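Local coordinates for protein adenosylmethionine-8-amino-7-oxononanoate aminotransferase (PDB 6ZHK) that probably transfers the amino group of S-adenosyl-L-methionine to 8-amino-7-oxononanoate in biotin biosynthesis, with pyridoxal 5'-phosphate as cofactor, at residues Ile264-Glu269 with Ile296-Lys301; Glu383-Val388 with Val395-Val400. All coordinates share one frame; numbering follows the deposited sequence.

Interaction 1. Residues Ile264-Glu269 with Ile296-Lys301; sequences IFILDE and ILCLGK
I266, L267 and D268 pair with I296, L297 and C298 as two neighbouring parallel strands in the buried mixed sheet of the large cofactor-binding domain. The bonds weave from one chain to the other: I296 N to F265 O, L267 N to I296 O, C298 N to L267 O, and E269 N to C298 O at 2.8 Å. The last is the most bent, with 135° at the hydrogen. Beyond it, where the strands part, a water lies 2.7 Å from E269 O and accepts from G300 N.

On the face shared by I266, D268, I296 and C298, contacts run diagonally as well as straight across. C298 SG, anti to its carbonyl carbon (chi1 -60°), leans beside its own N and meets I266 CG2 at 4.0 Å, while I266 CG1 lies 4.2 Å from I296 CB. Helix 122-140 packs over this face through A129 and V126. The pair belongs to a beta-alpha-beta unit, strand 265-268, helix 286-291, strand 296-299, within the seven-stranded sheet of fold-type I PLP enzymes. The strand ends lead to the expected cofactor site: D268, predicted to bind pyridoxal phosphate, is oriented through OD2 by H156, and K301, the predicted Schiff-base lysine, carries no cofactor here, its NZ hydrogen-bonded to I62 O and to T338 OG1 of the second subunit.

On the face of L267 and L297, just beyond the strand end, the side chain of E269 crosses that of L297 obliquely. L297 CD1 comes 3.6 Å from E269 CG and 3.9 Å from E269 OE2. That buried carboxylate is satisfied elsewhere, OE1 by F282 N and T272 OG1, OE2 by C283 N; three bonds fix its rotation. L299 CD2 reaches back to E269 CB at 4.0 Å.

Interaction 2. Residues Glu383-Val388 with Val395-Val400; sequences EHVGDV and VGIELV
I397 lies across from V388 in an antiparallel non-hydrogen-bonded pair and forks at CB between two valines of the facing strand. With CG1 beside the backbone N (chi1 -56°), CG2 stands anti to that N, swings toward V385 and meets V385 CG1 at 3.8 Å. The other branch goes the opposite way along the strand: CG1 passes V388 CG2 at 4.2 Å, and the tip, CD1, settles against CG1 of V395, two residues back in its own chain. Strand 436-439 flanks the same side chain through I437 and L439.

These strands, 385-391 and 394-399, form a beta hairpin that makes up two of the three strands of a small antiparallel sheet. Its register slips at a classic beta bulge, where G386 and D387 both face E398. G386 N donates to E398 O at 2.7 Å, and E398 N donates to D387 O along a nearly straight bond (170° at the hydrogen). V400 CG2 rests against the bulge, 3.5 Å from G386 N.

Past the bulge, V400 N donates to H384 O from above the carbonyl plane, 38° out of it, while L399 CD2 touches the same oxygen at 3.6 Å. On the opposite face of the hairpin, D387 CB and E398 CB stand side by side; their carboxylates, 4.8 Å apart between D387 OD2 and E398 OE1, both form salt bridges to R389 NH1, which probably offsets their repulsion.

Overall arrangement
Interaction 1 and interaction 2 illustrate two ways in which strands are used in one class-III aminotransferase chain: a buried parallel pair at the heart of the large sheet, and a more exposed hairpin of a smaller one. Their centres are 29 Å apart and their nearest atoms about 13 Å, without touching. Interaction 1 borders the predicted active site: the side chain of D268 is about 6 Å from G122, a predicted cofactor-binding residue, and about 6 Å from the side chain of Y155, predicted to bind substrate. On the other face, the side chain of L297 lies about 7 Å from a bound magnesium ion. Interaction 2 stands further off: G396 is about 12 Å from the side chain of R431, predicted to bind substrate.

Interaction 1. Residues Ile264-Glu269 with Ile296-Lys301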
loop_
_atom_site.group_PDB
_atom_site.type_symbol
_atom_site.label_atom_id
_atom_site.label_comp_id
_atom_site.label_asym_id
_atom_site.label_seq_id
_atom_site.Cartn_x
_atom_site.Cartn_y
_atom_site.Cartn_z
ATOM N N ILE A 264 21.560 -8.165 8.899
ATOM C CA ILE A 264 20.261 -7.664 9.390
ATOM C C ILE A 264 19.216 -8.790 9.350
ATOM O O ILE A 264 19.094 -9.538 8.361
ATOM C CB ILE A 264 19.780 -6.442 8.564
ATOM C CG1 ILE A 264 20.446 -5.157 9.065
ATOM C CG2 ILE A 264 18.255 -6.294 8.666
ATOM C CD1 ILE A 264 20.255 -3.991 8.081
ATOM N N PHE A 265 18.440 -8.889 10.455
ATOM C CA PHE A 265 17.370 -9.872 10.514
ATOM C C PHE A 265 16.044 -9.116 10.530
ATOM O O PHE A 265 15.821 -8.265 11.402
ATOM C CB PHE A 265 17.490 -10.758 11.774
ATOM C CG PHE A 265 16.395 -11.800 11.918
ATOM C CD1 PHE A 265 15.864 -12.447 10.801
ATOM C CD2 PHE A 265 15.895 -12.152 13.164
ATOM C CE1 PHE A 265 14.865 -13.405 10.926
ATOM C CE2 PHE A 265 14.872 -13.100 13.299
ATOM C CZ PHE A 265 14.371 -13.729 12.178
ATOM N N ILE A 266 15.178 -9.389 9.514
ATOM C CA ILE A 266 13.882 -8.767 9.417
ATOM C C ILE A 266 12.842 -9.781 9.826
ATOM O O ILE A 266 12.824 -10.859 9.262
ATOM C CB ILE A 266 13.643 -8.338 7.948
ATOM C CG1 ILE A 266 14.777 -7.402 7.497
ATOM C CG2 ILE A 266 12.239 -7.740 7.871
ATOM C CD1 ILE A 266 14.510 -6.858 6.036
ATOM N N LEU A 267 11.975 -9.441 10.783
ATOM C CA LEU A 267 10.904 -10.374 11.131
ATOM C C LEU A 267 9.595 -9.751 10.666
ATOM O O LEU A 267 9.240 -8.621 11.026
ATOM C CB LEU A 267 10.879 -10.631 12.634
ATOM C CG LEU A 267 10.060 -11.832 13.109
ATOM C CD1 LEU A 267 10.747 -13.113 12.656
ATOM C CD2 LEU A 267 9.917 -11.809 14.657
ATOM N N ASP A 268 8.869 -10.531 9.829
ATOM C CA ASP A 268 7.598 -10.067 9.326
ATOM C C ASP A 268 6.479 -10.568 10.256
ATOM O O ASP A 268 6.078 -11.721 10.158
ATOM C CB ASP A 268 7.411 -10.571 7.889
ATOM C CG ASP A 268 6.035 -10.251 7.332
ATOM O OD1 ASP A 268 5.205 -9.703 8.094
ATOM O OD2 ASP A 268 5.852 -10.488 6.110
ATOM N N GLU A 269 5.977 -9.693 11.135
ATOM C CA GLU A 269 4.866 -10.063 12.026
ATOM C C GLU A 269 3.568 -9.421 11.527
ATOM O O GLU A 269 2.687 -9.077 12.293
ATOM C CB GLU A 269 5.227 -9.681 13.459
ATOM C CG GLU A 269 6.321 -10.582 14.042
ATOM C CD GLU A 269 6.106 -10.896 15.520
ATOM O OE1 GLU A 269 4.961 -11.347 15.886
ATOM O OE2 GLU A 269 7.055 -10.654 16.324
ATOM N N ILE A 296 14.745 -5.392 12.378
ATOM C CA ILE A 296 13.613 -4.692 11.790
ATOM C C ILE A 296 12.404 -5.611 11.949
ATOM O O ILE A 296 12.504 -6.786 11.696
ATOM C CB ILE A 296 13.838 -4.393 10.292
ATOM C CG1 ILE A 296 15.158 -3.671 10.015
ATOM C CG2 ILE A 296 12.647 -3.659 9.699
ATOM C CD1 ILE A 296 15.269 -3.213 8.535
ATOM N N LEU A 297 11.284 -5.055 12.391
ATOM C CA LEU A 297 10.015 -5.724 12.671
ATOM C C LEU A 297 8.964 -5.087 11.754
ATOM O O LEU A 297 8.783 -3.880 11.825
ATOM C CB LEU A 297 9.636 -5.479 14.140
ATOM C CG LEU A 297 8.230 -6.007 14.548
ATOM C CD1 LEU A 297 8.212 -7.537 14.380
ATOM C CD2 LEU A 297 7.883 -5.579 15.976
ATOM N N CYS A 298 8.206 -5.917 10.996
ATOM C CA CYS A 298 7.138 -5.420 10.145
ATOM C C CYS A 298 5.788 -5.781 10.775
ATOM O O CYS A 298 5.613 -6.904 11.201
ATOM C CB CYS A 298 7.200 -6.046 8.765
ATOM S SG CYS A 298 8.798 -5.636 7.995
ATOM N N LEU A 299 4.860 -4.812 10.856
ATOM C CA LEU A 299 3.521 -4.990 11.438
ATOM C C LEU A 299 2.456 -4.510 10.453
ATOM O O LEU A 299 2.712 -3.710 9.569
ATOM C CB LEU A 299 3.417 -4.137 12.693
ATOM C CG LEU A 299 4.473 -4.426 13.770
ATOM C CD1 LEU A 299 4.332 -3.472 14.947
ATOM C CD2 LEU A 299 4.326 -5.871 14.232
ATOM N N GLY A 300 1.234 -5.029 10.613
ATOM C CA GLY A 300 0.150 -4.656 9.721
ATOM C C GLY A 300 -1.120 -5.369 10.223
ATOM O O GLY A 300 -1.195 -5.774 11.386
ATOM N N LYS A 301 -2.082 -5.573 9.321
ATOM C CA LYS A 301 -3.316 -6.319 9.553
ATOM C C LYS A 301 -3.967 -5.902 10.857
ATOM O O LYS A 301 -4.665 -4.912 10.838
ATOM C CB LYS A 301 -3.126 -7.843 9.511
ATOM C CG LYS A 301 -2.926 -8.429 8.134
ATOM C CD LYS A 301 -2.597 -9.941 8.148
ATOM C CE LYS A 301 -2.145 -10.483 6.811
ATOM N NZ LYS A 301 -3.264 -10.486 5.861
HETATM O O HOH W 1 1.144 -6.956 12.778
#

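Interaction 2. Residues Glu383-Val388 with Val395-Val400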
loop_
_atom_site.group_PDB
_atom_site.type_symbol
_atom_site.label_atom_id
_atom_site.label_comp_id
_atom_site.label_asym_id
_atom_site.label_seq_id
_atom_site.Cartn_x
_atom_site.Cartn_y
_atom_site.Cartn_z
ATOM N N GLU A 383 -10.881 -39.439 8.643
ATOM C CA GLU A 383 -10.208 -40.125 7.551
ATOM C C GLU A 383 -9.401 -39.175 6.658
ATOM O O GLU A 383 -8.375 -39.589 6.097
ATOM C CB GLU A 383 -11.234 -40.918 6.732
ATOM C CG GLU A 383 -10.667 -41.609 5.478
ATOM C CD GLU A 383 -11.662 -42.272 4.520
ATOM O OE1 GLU A 383 -12.750 -42.637 4.979
ATOM O OE2 GLU A 383 -11.371 -42.403 3.295
ATOM N N HIS A 384 -9.883 -37.942 6.431
ATOM C CA HIS A 384 -9.200 -37.122 5.435
ATOM C C HIS A 384 -8.399 -35.977 6.063
ATOM O O HIS A 384 -8.011 -35.066 5.354
ATOM C CB HIS A 384 -10.213 -36.540 4.447
ATOM C CG HIS A 384 -11.110 -37.583 3.881
ATOM N ND1 HIS A 384 -10.623 -38.584 3.068
ATOM C CD2 HIS A 384 -12.441 -37.777 3.973
ATOM C CE1 HIS A 384 -11.609 -39.381 2.711
ATOM N NE2 HIS A 384 -12.735 -38.905 3.249
ATOM N N VAL A 385 -8.129 -36.030 7.369
ATOM C CA VAL A 385 -7.289 -35.039 8.040
ATOM C C VAL A 385 -5.869 -35.590 8.146
ATOM O O VAL A 385 -5.641 -36.591 8.841
ATOM C CB VAL A 385 -7.867 -34.670 9.421
ATOM C CG1 VAL A 385 -6.976 -33.737 10.223
ATOM C CG2 VAL A 385 -9.282 -34.075 9.315
ATOM N N GLY A 386 -4.934 -34.958 7.413
ATOM C CA GLY A 386 -3.518 -35.309 7.468
ATOM C C GLY A 386 -2.770 -34.708 8.656
ATOM O O GLY A 386 -1.882 -35.345 9.244
ATOM N N ASP A 387 -3.128 -33.465 9.036
ATOM C CA ASP A 387 -2.338 -32.734 10.016
ATOM C C ASP A 387 -3.179 -31.603 10.578
ATOM O O ASP A 387 -3.924 -30.954 9.836
ATOM C CB ASP A 387 -1.010 -32.239 9.390
ATOM C CG ASP A 387 0.025 -31.667 10.360
ATOM O OD1 ASP A 387 0.179 -32.237 11.476
ATOM O OD2 ASP A 387 0.684 -30.650 9.982
ATOM N N VAL A 388 -3.092 -31.437 11.893
ATOM C CA VAL A 388 -3.637 -30.290 12.610
ATOM C C VAL A 388 -2.476 -29.582 13.290
ATOM O O VAL A 388 -1.771 -30.177 14.098
ATOM C CB VAL A 388 -4.740 -30.628 13.630
ATOM C CG1 VAL A 388 -5.229 -29.364 14.355
ATOM C CG2 VAL A 388 -5.913 -31.336 12.960
ATOM N N VAL A 395 -4.281 -21.621 12.887
ATOM C CA VAL A 395 -4.330 -23.074 12.821
ATOM C C VAL A 395 -4.575 -23.479 11.384
ATOM O O VAL A 395 -5.351 -22.840 10.667
ATOM C CB VAL A 395 -5.402 -23.633 13.794
ATOM C CG1 VAL A 395 -5.796 -25.082 13.480
ATOM C CG2 VAL A 395 -4.931 -23.524 15.224
ATOM N N GLY A 396 -3.901 -24.540 10.943
ATOM C CA GLY A 396 -4.272 -25.133 9.666
ATOM C C GLY A 396 -4.693 -26.591 9.853
ATOM O O GLY A 396 -4.171 -27.290 10.755
ATOM N N ILE A 397 -5.657 -27.015 9.023
ATOM C CA ILE A 397 -6.077 -28.421 8.999
ATOM C C ILE A 397 -5.914 -28.921 7.580
ATOM O O ILE A 397 -6.651 -28.501 6.677
ATOM C CB ILE A 397 -7.520 -28.646 9.519
ATOM C CG1 ILE A 397 -7.674 -28.097 10.922
ATOM C CG2 ILE A 397 -7.938 -30.125 9.428
ATOM C CD1 ILE A 397 -8.077 -26.637 10.930
ATOM N N GLU A 398 -4.897 -29.780 7.415
ATOM C CA GLU A 398 -4.405 -30.198 6.112
ATOM C C GLU A 398 -5.178 -31.431 5.638
ATOM O O GLU A 398 -5.124 -32.479 6.282
ATOM C CB GLU A 398 -2.892 -30.478 6.105
ATOM C CG GLU A 398 -2.438 -30.786 4.687
ATOM C CD GLU A 398 -0.959 -30.668 4.331
ATOM O OE1 GLU A 398 -0.104 -30.747 5.234
ATOM O OE2 GLU A 398 -0.671 -30.526 3.123
ATOM N N LEU A 399 -5.866 -31.311 4.495
ATOM C CA LEU A 399 -6.700 -32.410 4.004
ATOM C C LEU A 399 -5.856 -33.326 3.132
ATOM O O LEU A 399 -5.040 -32.815 2.387
ATOM C CB LEU A 399 -7.849 -31.824 3.171
ATOM C CG LEU A 399 -8.828 -30.988 4.010
ATOM C CD1 LEU A 399 -9.877 -30.251 3.162
ATOM C CD2 LEU A 399 -9.481 -31.798 5.108
ATOM N N VAL A 400 -6.092 -34.657 3.183
ATOM C CA VAL A 400 -5.303 -35.587 2.378
ATOM C C VAL A 400 -6.231 -36.691 1.873
ATOM O O VAL A 400 -7.213 -37.038 2.533
ATOM C CB VAL A 400 -4.126 -36.221 3.138
ATOM C CG1 VAL A 400 -3.017 -35.206 3.363
ATOM C CG2 VAL A 400 -4.581 -36.842 4.458
#